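Local coordinates for putative phosphatase (DUF442) (Shewanella putrefaciens CN-32, PDB 3GXH), which probably acts as a phosphatase of the cysteine-dependent tyrosine and dual-specificity type, though its natural substrate is not established, at residues 32-37 with 64-69. Sequence-based numbering, arbitrary orientation. Where two conformers were deposited one is given.
Sequences QFSLLK and TQAGMD
M68, a selenomethionine, pushes its side chain against helix 30-38 and fits between F33, L36 and K37. Its chain is extended as far as SE and then bends (chi3 -66°), which brings CE to F33. CE lies 3.3 Å from F33 O and also touches F33 CB. The same methyl meets ring atom CD1 of F33 obliquely, and the two side chains cross at about a right angle. SE rests on the helix backbone, 3.8 Å from K37 N, with L36 CB packed against it. F33 O already accepts the helical bond from K37 N, so the methyl packs beside a carbonyl that has its partner.

A66 supplies a second, smaller bump. Its CB points at the helix and sits in the shallow hollow between F33 and S34, 4.1 Å from F33 CB. The CA atoms of S34 and A66 are 5.4 Å apart.

A66 comes directly after helix 59-65, and M68 follows the turn. G67 has positive phi and closes a Schellman motif; its N bonds back to T64 O. The chain then runs straight into edge strand 69-72 of the mixed sheet. This joins helix 30-38 to the helix-to-strand connection, within a region that resembles the DSP-PTPase phosphatase family. F33 also reaches L62 and V63 of helix 59-65.

K37 lies across the turn on the more exposed side. Its CG is anti to the backbone N (chi1 176°) and passes 3.1 Å from A66 O. NZ donates a 2.8 Å hydrogen bond to G67 O, approaching from above the carbonyl plane, 40° out of it. CD of K37 packs on M68 CG, 3.9 Å away.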
loop_
_atom_site.group_PDB
_atom_site.type_symbol
_atom_site.label_atom_id
_atom_site.label_comp_id
_atom_site.label_asym_id
_atom_site.label_seq_id
_atom_site.Cartn_x
_atom_site.Cartn_y
_atom_site.Cartn_z
ATOM N N GLN A 32 -10.682 -3.747 12.069
ATOM C CA GLN A 32 -10.700 -3.540 10.611
ATOM C C GLN A 32 -9.919 -4.640 9.868
ATOM O O GLN A 32 -10.226 -4.935 8.712
ATOM C CB GLN A 32 -10.238 -2.134 10.209
ATOM C CG GLN A 32 -11.261 -1.098 10.616
ATOM C CD GLN A 32 -10.766 0.294 10.528
ATOM O OE1 GLN A 32 -9.562 0.531 10.621
ATOM N NE2 GLN A 32 -11.718 1.256 10.381
ATOM N N PHE A 33 -8.934 -5.284 10.507
ATOM C CA PHE A 33 -8.292 -6.395 9.827
ATOM C C PHE A 33 -9.274 -7.538 9.611
ATOM O O PHE A 33 -9.196 -8.236 8.597
ATOM C CB PHE A 33 -7.071 -6.874 10.600
ATOM C CG PHE A 33 -5.909 -5.955 10.497
ATOM C CD1 PHE A 33 -5.320 -5.703 9.270
ATOM C CD2 PHE A 33 -5.344 -5.327 11.603
ATOM C CE1 PHE A 33 -4.224 -4.823 9.125
ATOM C CE2 PHE A 33 -4.267 -4.427 11.431
ATOM C CZ PHE A 33 -3.732 -4.192 10.202
ATOM N N SER A 34 -10.170 -7.765 10.560
ATOM C CA SER A 34 -11.231 -8.764 10.339
ATOM C C SER A 34 -12.150 -8.387 9.181
ATOM O O SER A 34 -12.580 -9.251 8.400
ATOM C CB SER A 34 -12.015 -8.991 11.630
ATOM O OG SER A 34 -11.187 -9.717 12.547
ATOM N N LEU A 35 -12.457 -7.101 9.055
ATOM C CA LEU A 35 -13.309 -6.640 7.944
ATOM C C LEU A 35 -12.588 -6.893 6.606
ATOM O O LEU A 35 -13.185 -7.313 5.620
ATOM C CB LEU A 35 -13.632 -5.141 8.069
ATOM C CG LEU A 35 -14.394 -4.732 9.338
ATOM C CD1 LEU A 35 -14.583 -3.226 9.283
ATOM C CD2 LEU A 35 -15.742 -5.448 9.385
ATOM N N LEU A 36 -11.285 -6.638 6.578
ATOM C CA LEU A 36 -10.474 -6.922 5.391
ATOM C C LEU A 36 -10.546 -8.391 5.008
ATOM O O LEU A 36 -10.752 -8.723 3.817
ATOM C CB LEU A 36 -9.016 -6.493 5.606
ATOM C CG LEU A 36 -8.882 -4.961 5.565
ATOM C CD1 LEU A 36 -7.600 -4.518 6.327
ATOM C CD2 LEU A 36 -8.888 -4.420 4.077
ATOM N N LYS A 37 -10.386 -9.277 5.964
ATOM C CA LYS A 37 -10.484 -10.701 5.669
ATOM C C LYS A 37 -11.862 -11.039 5.087
ATOM O O LYS A 37 -11.984 -11.787 4.120
ATOM C CB LYS A 37 -10.237 -11.546 6.919
ATOM C CG LYS A 37 -10.410 -13.087 6.727
ATOM C CD LYS A 37 -9.374 -13.642 5.775
ATOM C CE LYS A 37 -9.586 -15.129 5.525
ATOM N NZ LYS A 37 -8.419 -15.720 4.773
ATOM N N THR A 64 -2.189 -12.062 10.866
ATOM C CA THR A 64 -2.195 -13.540 10.752
ATOM C C THR A 64 -3.326 -14.130 11.593
ATOM O O THR A 64 -3.998 -15.071 11.130
ATOM C CB THR A 64 -0.792 -14.151 10.970
ATOM O OG1 THR A 64 -0.353 -13.828 12.258
ATOM C CG2 THR A 64 0.204 -13.670 9.861
ATOM N N GLN A 65 -3.644 -13.529 12.741
ATOM C CA GLN A 65 -4.819 -13.908 13.546
ATOM C C GLN A 65 -6.130 -13.740 12.789
ATOM O O GLN A 65 -7.064 -14.503 13.011
ATOM C CB GLN A 65 -4.922 -13.076 14.833
ATOM C CG GLN A 65 -4.068 -13.611 15.962
ATOM C CD GLN A 65 -4.157 -12.773 17.225
ATOM O OE1 GLN A 65 -4.685 -11.650 17.221
ATOM N NE2 GLN A 65 -3.605 -13.297 18.309
ATOM N N ALA A 66 -6.207 -12.717 11.927
ATOM C CA ALA A 66 -7.388 -12.437 11.115
ATOM C C ALA A 66 -7.424 -13.334 9.871
ATOM O O ALA A 66 -8.334 -13.192 9.071
ATOM C CB ALA A 66 -7.415 -10.980 10.722
ATOM N N GLY A 67 -6.467 -14.245 9.715
ATOM C CA GLY A 67 -6.432 -15.183 8.604
ATOM C C GLY A 67 -5.795 -14.764 7.292
ATOM O O GLY A 67 -6.055 -15.350 6.237
HETATM N N MSE A 68 -4.925 -13.764 7.358
HETATM C CA MSE A 68 -4.238 -13.278 6.188
HETATM C C MSE A 68 -2.728 -13.383 6.272
HETATM O O MSE A 68 -2.179 -13.577 7.365
HETATM C CB MSE A 68 -4.602 -11.805 5.958
HETATM C CG MSE A 68 -6.058 -11.593 5.679
HETATM SE SE MSE A 68 -6.655 -9.753 5.509
HETATM C CE MSE A 68 -6.317 -9.218 7.376
ATOM N N ASP A 69 -2.061 -13.314 5.129
ATOM C CA ASP A 69 -0.613 -13.356 5.072
ATOM C C ASP A 69 -0.096 -11.936 5.308
ATOM O O ASP A 69 -0.774 -10.963 4.970
ATOM C CB ASP A 69 -0.141 -13.821 3.680
ATOM C CG ASP A 69 -0.451 -15.248 3.389
ATOM O OD1 ASP A 69 -0.583 -16.048 4.321
ATOM O OD2 ASP A 69 -0.522 -15.552 2.178
#